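Local structure of flagellar hook-associated protein (Burkholderia pseudomallei, 4UT1) at residues A309-F314 with R428-G433; Q365-D370 with G406-S411; T115-Y120 with Q145-Q150. The protein probably serves as a structural component of the junction between the hook and the filament of the bacterial flagellum. All coordinates share one frame; numbering follows the deposited sequence.

Interaction 1 (A309-F314 with R428-G433)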
loop_
_atom_site.group_PDB
_atom_site.type_symbol
_atom_site.label_atom_id
_atom_site.label_comp_id
_atom_site.label_asym_id
_atom_site.label_seq_id
_atom_site.Cartn_x
_atom_site.Cartn_y
_atom_site.Cartn_z
ATOM N N ALA A 309 2.104 1.708 -0.799
ATOM C CA ALA A 309 1.567 1.252 -2.080
ATOM C C ALA A 309 2.201 2.013 -3.239
ATOM O O ALA A 309 2.472 1.425 -4.287
ATOM C CB ALA A 309 0.038 1.402 -2.111
ATOM N N LEU A 310 2.451 3.311 -3.053
ATOM C CA LEU A 310 3.131 4.087 -4.090
ATOM C C LEU A 310 4.537 3.552 -4.363
ATOM O O LEU A 310 4.935 3.405 -5.523
ATOM C CB LEU A 310 3.210 5.564 -3.712
ATOM C CG LEU A 310 1.877 6.276 -3.481
ATOM C CD1 LEU A 310 2.115 7.781 -3.366
ATOM C CD2 LEU A 310 0.871 5.944 -4.585
ATOM N N ALA A 311 5.287 3.280 -3.296
ATOM C CA ALA A 311 6.629 2.704 -3.418
ATOM C C ALA A 311 6.614 1.396 -4.220
ATOM O O ALA A 311 7.448 1.195 -5.116
ATOM C CB ALA A 311 7.240 2.473 -2.031
ATOM N N VAL A 312 5.669 0.516 -3.903
ATOM C CA VAL A 312 5.575 -0.764 -4.570
ATOM C C VAL A 312 5.244 -0.560 -6.044
ATOM O O VAL A 312 5.879 -1.134 -6.902
ATOM C CB VAL A 312 4.521 -1.685 -3.930
ATOM C CG1 VAL A 312 4.275 -2.911 -4.816
ATOM C CG2 VAL A 312 4.953 -2.112 -2.536
ATOM N N SER A 313 4.246 0.263 -6.327
ATOM C CA SER A 313 3.852 0.476 -7.706
ATOM C C SER A 313 4.994 1.108 -8.498
ATOM O O SER A 313 5.246 0.719 -9.626
ATOM C CB SER A 313 2.605 1.355 -7.793
ATOM O OG SER A 313 2.202 1.485 -9.145
ATOM N N PHE A 314 5.675 2.091 -7.906
ATOM C CA PHE A 314 6.810 2.730 -8.564
ATOM C C PHE A 314 7.909 1.716 -8.902
ATOM O O PHE A 314 8.341 1.617 -10.041
ATOM C CB PHE A 314 7.383 3.859 -7.680
ATOM C CG PHE A 314 8.737 4.356 -8.126
ATOM C CD1 PHE A 314 9.902 3.744 -7.674
ATOM C CD2 PHE A 314 8.850 5.435 -8.997
ATOM C CE1 PHE A 314 11.144 4.197 -8.078
ATOM C CE2 PHE A 314 10.098 5.899 -9.400
ATOM C CZ PHE A 314 11.244 5.276 -8.948
ATOM N N ARG A 428 2.597 -1.852 3.980
ATOM C CA ARG A 428 3.107 -1.025 5.080
ATOM C C ARG A 428 4.632 -1.040 5.122
ATOM O O ARG A 428 5.266 0.012 5.284
ATOM C CB ARG A 428 2.564 -1.492 6.438
ATOM C CG ARG A 428 3.017 -0.563 7.563
ATOM C CD ARG A 428 2.596 -1.036 8.950
ATOM N NE ARG A 428 1.147 -1.054 9.119
ATOM C CZ ARG A 428 0.531 -1.509 10.205
ATOM N NH1 ARG A 428 1.247 -1.980 11.224
ATOM N NH2 ARG A 428 -0.800 -1.491 10.274
ATOM N N GLY A 429 5.210 -2.234 4.997
ATOM C CA GLY A 429 6.652 -2.422 5.089
ATOM C C GLY A 429 7.481 -2.103 3.861
ATOM O O GLY A 429 8.713 -2.224 3.883
ATOM N N ALA A 430 6.827 -1.694 2.783
ATOM C CA ALA A 430 7.540 -1.432 1.544
ATOM C C ALA A 430 8.545 -0.292 1.697
ATOM O O ALA A 430 9.575 -0.273 1.019
ATOM C CB ALA A 430 6.558 -1.119 0.428
ATOM N N LEU A 431 8.236 0.648 2.580
ATOM C CA LEU A 431 9.092 1.819 2.776
ATOM C C LEU A 431 10.415 1.466 3.433
ATOM O O LEU A 431 11.461 1.994 3.050
ATOM C CB LEU A 431 8.376 2.872 3.620
ATOM C CG LEU A 431 7.026 3.390 3.122
ATOM C CD1 LEU A 431 6.478 4.451 4.070
ATOM C CD2 LEU A 431 7.157 3.914 1.676
ATOM N N ASP A 432 10.367 0.607 4.449
ATOM C CA ASP A 432 11.552 0.340 5.262
ATOM C C ASP A 432 12.600 -0.426 4.473
ATOM O O ASP A 432 13.791 -0.308 4.752
ATOM C CB ASP A 432 11.187 -0.438 6.539
ATOM C CG ASP A 432 10.390 0.389 7.526
ATOM O OD1 ASP A 432 10.700 1.588 7.705
ATOM O OD2 ASP A 432 9.454 -0.173 8.144
ATOM N N GLY A 433 12.153 -1.201 3.488
ATOM C CA GLY A 433 13.048 -1.968 2.646
ATOM C C GLY A 433 13.318 -1.363 1.277
ATOM O O GLY A 433 14.100 -1.918 0.510
#
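Ala311 and Val312, neighbours on a helix, meet Ala430 and Leu431 of a short helical turn through aliphatic carbons alone, a compact example of two segments that touch by their methyl groups. The CA atoms of Val312 and Ala430 are 6.5 Å apart, and all four contacting residues are buried. Tightest is the touch of Val312 CG2 on Ala430 CB, at 3.5 Å. With CG1 of Val312 lying opposite the backbone N (chi1 170°), the CG2 branch is the one beside that N, and it is this methyl that presses on the alanine. Ala311 points its CB across the interface and is met by two groups: Ala430 CB at 4.4 Å and, nearer, Leu431 CD2 at 4.0 Å. Leu431 does not aim its CB at the helix, but its CD2 branch comes nearer and meets Ala311.

Polar interactions belong to the flanks. Within 428-433 the turn is held loosely, by a weak bond of 3.3 Å from Asp432 N to Gly429 O. Just before it, Arg428, whose CB points away from helix 309-314, makes a salt bridge through NH1 to Asp256. On the helix, Ser313 OG is hydrogen-bonded to Thr364 O, in the loop after strand 356-360.

The contact thus joins the C-terminal half of the long helix 287-322 to the chain leaving strand 421-425 of the D2-like region. Helix 134-193 closes one flank, its Leu151 touching both Ala311 and Leu431, while helix 593-630 packs on Leu310.

Interaction 2 (Q365-D370 with G406-S411); sequences QPTTSD and GGLKLS
The flat peptide group between Gly406 and Gly407 meets Thr367 at its oxygen end: the methyl CG2 lies 3.3 Å from Gly406 O, beyond the oxygen and not stacked over the amide. The C=O...CG2 angle at that oxygen, about 152°, shows a nearly end-on approach, tilted somewhat from the peptide plane. A second peptide, Gln365-Pro366, turns its carbonyl toward the same region, and a water sits 2.9 Å from Gln365 O and 2.7 Å from Gly407 O. Other acceptors compete for this water's two protons, so the bridge it makes between the segments may be a shared one.

The motif approached is a beta hairpin of the D2-like region, in which strands 402-405 and 408-412 are joined by a two-residue type I' turn made of Gly406 and Gly407, both with positive phi. Gly407, which has no side chain, is the residue in register with Thr367, the CA atoms of Thr367 and Gly407 being 6.3 Å apart, while the touches themselves fall on Gly406 O and on Leu408.

Past the turn, Leu408 begins the strand and supplies the apolar half of the contact. Its CB does not aim at Thr367, but its CG and CD2 nevertheless come near, the two side chains crossing at about a right angle. The threonine side chain lies among the hairpin, Phe360 at the end of strand 356-360, and Pro426 just after strand 421-425, which touches Leu408 as well.

Thr367 holds its OG1 between the backbone N and the carbonyl carbon (chi1 51°), which sets CG2 beside N; Leu408 CD2 then rests 3.8 Å from CG2 and 3.9 Å from OG1.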
loop_
_atom_site.group_PDB
_atom_site.type_symbol
_atom_site.label_atom_id
_atom_site.label_comp_id
_atom_site.label_asym_id
_atom_site.label_seq_id
_atom_site.Cartn_x
_atom_site.Cartn_y
_atom_site.Cartn_z
ATOM N N GLN A 365 -0.037 -2.620 -9.676
ATOM C CA GLN A 365 -1.303 -2.182 -9.089
ATOM C C GLN A 365 -1.527 -2.859 -7.743
ATOM O O GLN A 365 -2.373 -3.744 -7.608
ATOM C CB GLN A 365 -2.471 -2.479 -10.035
ATOM C CG GLN A 365 -2.287 -1.888 -11.426
ATOM C CD GLN A 365 -3.385 -2.310 -12.378
ATOM O OE1 GLN A 365 -4.411 -1.640 -12.496
ATOM N NE2 GLN A 365 -3.186 -3.438 -13.046
ATOM N N PRO A 366 -0.769 -2.437 -6.728
ATOM C CA PRO A 366 -0.864 -3.053 -5.403
ATOM C C PRO A 366 -2.114 -2.612 -4.662
ATOM O O PRO A 366 -2.780 -1.653 -5.056
ATOM C CB PRO A 366 0.398 -2.540 -4.695
ATOM C CG PRO A 366 0.633 -1.222 -5.317
ATOM C CD PRO A 366 0.206 -1.333 -6.759
ATOM N N THR A 367 -2.428 -3.323 -3.587
ATOM C CA THR A 367 -3.466 -2.903 -2.666
ATOM C C THR A 367 -2.986 -1.680 -1.903
ATOM O O THR A 367 -1.788 -1.385 -1.911
ATOM C CB THR A 367 -3.814 -4.019 -1.676
ATOM O OG1 THR A 367 -2.605 -4.495 -1.075
ATOM C CG2 THR A 367 -4.490 -5.175 -2.420
ATOM N N THR A 368 -3.912 -0.984 -1.245
ATOM C CA THR A 368 -3.583 0.254 -0.541
ATOM C C THR A 368 -4.018 0.271 0.922
ATOM O O THR A 368 -3.860 1.302 1.592
ATOM C CB THR A 368 -4.225 1.472 -1.214
ATOM O OG1 THR A 368 -5.644 1.290 -1.273
ATOM C CG2 THR A 368 -3.676 1.659 -2.635
ATOM N N SER A 369 -4.582 -0.837 1.403
ATOM C CA SER A 369 -5.026 -0.932 2.809
ATOM C C SER A 369 -4.362 -2.076 3.587
ATOM O O SER A 369 -3.371 -2.660 3.138
ATOM C CB SER A 369 -6.557 -1.096 2.879
ATOM O OG SER A 369 -7.014 -0.893 4.223
ATOM N N ASP A 370 -4.900 -2.369 4.776
ATOM C CA ASP A 370 -4.448 -3.488 5.610
ATOM C C ASP A 370 -5.594 -4.481 5.712
ATOM O O ASP A 370 -6.758 -4.077 5.747
ATOM C CB ASP A 370 -4.069 -3.080 7.045
ATOM C CG ASP A 370 -2.920 -2.081 7.130
ATOM O OD1 ASP A 370 -2.037 -2.059 6.247
ATOM O OD2 ASP A 370 -2.904 -1.326 8.137
ATOM N N GLY A 406 -9.177 -9.629 -4.137
ATOM C CA GLY A 406 -8.919 -8.200 -4.053
ATOM C C GLY A 406 -7.522 -7.718 -4.410
ATOM O O GLY A 406 -7.027 -6.737 -3.835
ATOM N N GLY A 407 -6.883 -8.395 -5.359
ATOM C CA GLY A 407 -5.580 -7.966 -5.847
ATOM C C GLY A 407 -4.429 -8.743 -5.240
ATOM O O GLY A 407 -3.264 -8.514 -5.578
ATOM N N LEU A 408 -4.761 -9.658 -4.332
ATOM C CA LEU A 408 -3.768 -10.450 -3.617
ATOM C C LEU A 408 -3.828 -11.932 -3.944
ATOM O O LEU A 408 -4.909 -12.510 -4.048
ATOM C CB LEU A 408 -3.949 -10.293 -2.109
ATOM C CG LEU A 408 -3.835 -8.881 -1.556
ATOM C CD1 LEU A 408 -4.146 -8.902 -0.061
ATOM C CD2 LEU A 408 -2.425 -8.344 -1.836
ATOM N N LYS A 409 -2.656 -12.546 -4.061
ATOM C CA LYS A 409 -2.547 -13.993 -4.149
ATOM C C LYS A 409 -2.218 -14.518 -2.760
ATOM O O LYS A 409 -1.192 -14.164 -2.179
ATOM C CB LYS A 409 -1.481 -14.414 -5.164
ATOM C CG LYS A 409 -1.819 -14.038 -6.615
ATOM C CD LYS A 409 -0.690 -14.415 -7.579
ATOM C CE LYS A 409 -0.978 -13.945 -9.005
ATOM N NZ LYS A 409 0.245 -13.988 -9.862
ATOM N N LEU A 410 -3.098 -15.358 -2.230
ATOM C CA LEU A 410 -2.952 -15.828 -0.858
ATOM C C LEU A 410 -2.716 -17.331 -0.842
ATOM O O LEU A 410 -3.517 -18.108 -1.377
ATOM C CB LEU A 410 -4.187 -15.453 -0.037
ATOM C CG LEU A 410 -4.494 -13.956 0.044
ATOM C CD1 LEU A 410 -5.857 -13.639 -0.544
ATOM C CD2 LEU A 410 -4.400 -13.475 1.491
ATOM N N SER A 411 -1.601 -17.734 -0.246
ATOM C CA SER A 411 -1.231 -19.138 -0.209
ATOM C C SER A 411 -0.992 -19.647 1.207
ATOM O O SER A 411 -0.175 -19.105 1.946
ATOM C CB SER A 411 0.004 -19.361 -1.076
ATOM O OG SER A 411 -0.347 -19.119 -2.420
HETATM O O HOH W 1 -2.365 -6.644 -7.336
#

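Interaction 3 (T115-Y120 with Q145-Q150); sequences TAITNY and QTLASQ. With EDO (1,2-ethanediol), chain C.
Ala116 CB sits at the centre of this contact, touching Leu147 CD1 at 3.8 Å and the side-chain amide of Gln150. The two segments belong to successive helices, 113-129 and 134-193, which form an antiparallel helical hairpin in the FlgK helical domain. Their short axes run at 159° to each other and come within 9.0 Å, and the small alanine allows Ala116 and Leu147 to bring their CA atoms to 5.2 Å.

Leu147 does the reaching. With its CG opposite the backbone N (chi1 173°), the CD1 branch touches both Ala116 and Ile117, meeting CG1 of the isoleucine at 3.9 Å; the leucine and isoleucine side chains cross obliquely. Beside it, Gln150 lays its amide against the methyl of Ala116. CD, OE1 and NE2 are at much the same distance, the nearest being NE2 at 3.8 Å, so this is a contact of the whole group with carbon and not of one polar atom.

In the next shell, Tyr120, one turn beyond Ala116, makes edge-to-face contacts with two phenylalanines. It thereby links the hairpin to helix 287-322 through Phe314 and to strand 337-338 through Phe337.

Nearer the solvent, a 1,2-ethanediol molecule, probably from the crystallisation liquor, lies in the groove between the helices. It is hydrogen-bonded to Asn143 OD1, and its O1 lies near Thr146 OG1, a hydroxyl already bonded to Ser142 O. From the other helix comes a weak but fairly straight bond, Asn119 ND2 to O2 of the diol, 3.3 Å long with an N-H...O angle of 163°.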
loop_
_atom_site.group_PDB
_atom_site.type_symbol
_atom_site.label_atom_id
_atom_site.label_comp_id
_atom_site.label_asym_id
_atom_site.label_seq_id
_atom_site.Cartn_x
_atom_site.Cartn_y
_atom_site.Cartn_z
ATOM N N THR A 115 7.561 15.223 -5.722
ATOM C CA THR A 115 8.583 15.914 -6.494
ATOM C C THR A 115 9.746 14.982 -6.822
ATOM O O THR A 115 10.261 15.015 -7.930
ATOM C CB THR A 115 9.117 17.156 -5.762
ATOM O OG1 THR A 115 8.093 18.158 -5.734
ATOM C CG2 THR A 115 10.323 17.710 -6.492
ATOM N N ALA A 116 10.155 14.161 -5.857
ATOM C CA ALA A 116 11.244 13.208 -6.084
ATOM C C ALA A 116 10.870 12.220 -7.194
ATOM O O ALA A 116 11.710 11.846 -8.012
ATOM C CB ALA A 116 11.589 12.456 -4.804
ATOM N N ILE A 117 9.613 11.792 -7.218
ATOM C CA ILE A 117 9.162 10.867 -8.264
ATOM C C ILE A 117 9.219 11.551 -9.635
ATOM O O ILE A 117 9.797 11.010 -10.589
ATOM C CB ILE A 117 7.741 10.353 -7.985
ATOM C CG1 ILE A 117 7.749 9.443 -6.763
ATOM C CG2 ILE A 117 7.219 9.540 -9.159
ATOM C CD1 ILE A 117 6.365 8.979 -6.349
ATOM N N THR A 118 8.635 12.742 -9.732
ATOM C CA THR A 118 8.664 13.505 -10.986
ATOM C C THR A 118 10.088 13.695 -11.503
ATOM O O THR A 118 10.357 13.521 -12.701
ATOM C CB THR A 118 8.017 14.898 -10.817
ATOM O OG1 THR A 118 6.656 14.741 -10.401
ATOM C CG2 THR A 118 8.061 15.676 -12.130
ATOM N N ASN A 119 10.988 14.057 -10.598
ATOM C CA ASN A 119 12.382 14.307 -10.946
ATOM C C ASN A 119 13.107 13.052 -11.429
ATOM O O ASN A 119 13.960 13.115 -12.320
ATOM C CB ASN A 119 13.120 14.921 -9.750
ATOM C CG ASN A 119 12.766 16.384 -9.543
ATOM O OD1 ASN A 119 12.155 17.001 -10.407
ATOM N ND2 ASN A 119 13.153 16.946 -8.397
ATOM N N TYR A 120 12.751 11.911 -10.852
ATOM C CA TYR A 120 13.354 10.654 -11.266
ATOM C C TYR A 120 12.997 10.353 -12.717
ATOM O O TYR A 120 13.866 10.027 -13.523
ATOM C CB TYR A 120 12.902 9.480 -10.393
ATOM C CG TYR A 120 13.510 8.186 -10.894
ATOM C CD1 TYR A 120 14.850 7.900 -10.662
ATOM C CD2 TYR A 120 12.758 7.272 -11.638
ATOM C CE1 TYR A 120 15.422 6.726 -11.140
ATOM C CE2 TYR A 120 13.319 6.108 -12.103
ATOM C CZ TYR A 120 14.646 5.841 -11.857
ATOM O OH TYR A 120 15.202 4.680 -12.317
ATOM N N GLN A 145 18.425 7.884 -5.625
ATOM C CA GLN A 145 18.890 7.843 -4.236
ATOM C C GLN A 145 18.140 8.850 -3.379
ATOM O O GLN A 145 17.826 8.582 -2.216
ATOM C CB GLN A 145 20.405 8.082 -4.169
ATOM C CG GLN A 145 21.205 6.869 -4.671
ATOM C CD GLN A 145 22.689 7.135 -4.847
ATOM O OE1 GLN A 145 23.114 8.279 -5.015
ATOM N NE2 GLN A 145 23.489 6.069 -4.815
ATOM N N THR A 146 17.849 10.003 -3.963
ATOM C CA THR A 146 17.054 11.037 -3.321
ATOM C C THR A 146 15.658 10.538 -2.972
ATOM O O THR A 146 15.178 10.704 -1.841
ATOM C CB THR A 146 16.971 12.274 -4.223
ATOM O OG1 THR A 146 18.242 12.933 -4.204
ATOM C CG2 THR A 146 15.898 13.244 -3.752
ATOM N N LEU A 147 15.023 9.892 -3.940
ATOM C CA LEU A 147 13.720 9.302 -3.714
ATOM C C LEU A 147 13.771 8.225 -2.633
ATOM O O LEU A 147 12.919 8.185 -1.740
ATOM C CB LEU A 147 13.181 8.716 -5.031
ATOM C CG LEU A 147 11.895 7.905 -4.908
ATOM C CD1 LEU A 147 10.754 8.770 -4.425
ATOM C CD2 LEU A 147 11.561 7.284 -6.282
ATOM N N ALA A 148 14.777 7.359 -2.695
ATOM C CA ALA A 148 14.877 6.257 -1.734
ATOM C C ALA A 148 15.071 6.808 -0.332
ATOM O O ALA A 148 14.495 6.311 0.636
ATOM C CB ALA A 148 16.029 5.320 -2.097
ATOM N N SER A 149 15.881 7.851 -0.224
ATOM C CA SER A 149 16.116 8.463 1.076
ATOM C C SER A 149 14.820 8.929 1.705
ATOM O O SER A 149 14.602 8.747 2.911
ATOM C CB SER A 149 17.088 9.647 0.947
ATOM O OG SER A 149 18.399 9.159 0.760
ATOM N N GLN A 150 13.964 9.540 0.896
ATOM C CA GLN A 150 12.718 10.093 1.418
ATOM C C GLN A 150 11.733 8.995 1.795
ATOM O O GLN A 150 11.068 9.064 2.845
ATOM C CB GLN A 150 12.105 11.049 0.405
ATOM C CG GLN A 150 12.878 12.348 0.305
ATOM C CD GLN A 150 12.462 13.184 -0.876
ATOM O OE1 GLN A 150 11.283 13.474 -1.066
ATOM N NE2 GLN A 150 13.429 13.565 -1.689
HETATM C C1 EDO C . 17.172 15.338 -6.737
HETATM O O1 EDO C . 18.241 14.426 -7.037
HETATM C C2 EDO C . 15.923 14.945 -7.526
HETATM O O2 EDO C . 14.805 14.686 -6.660
#

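In the fold
Helix 287-322 takes part in both links among the three contacts. Interaction 1 lies between the others, its centre 13 Å from each, whereas interactions 2 and 3 are 25 Å apart and their nearest atoms remain about 12 Å from one another. Toward interaction 2, the helix packs Ala309 CB 3.3 Å from Thr367 O, and a second tie, independent of the helix, is the salt bridge of 3.0 Å from Arg428 NH2 to Asp370 OD2. Toward interaction 3 the link is by packing, with Phe314 CZ 3.4 Å from Leu147 CD2. In sequence, the helical hairpin of interaction 3 is complete before interaction 1 opens, and interaction 2 forms within the chain that interaction 1 spans.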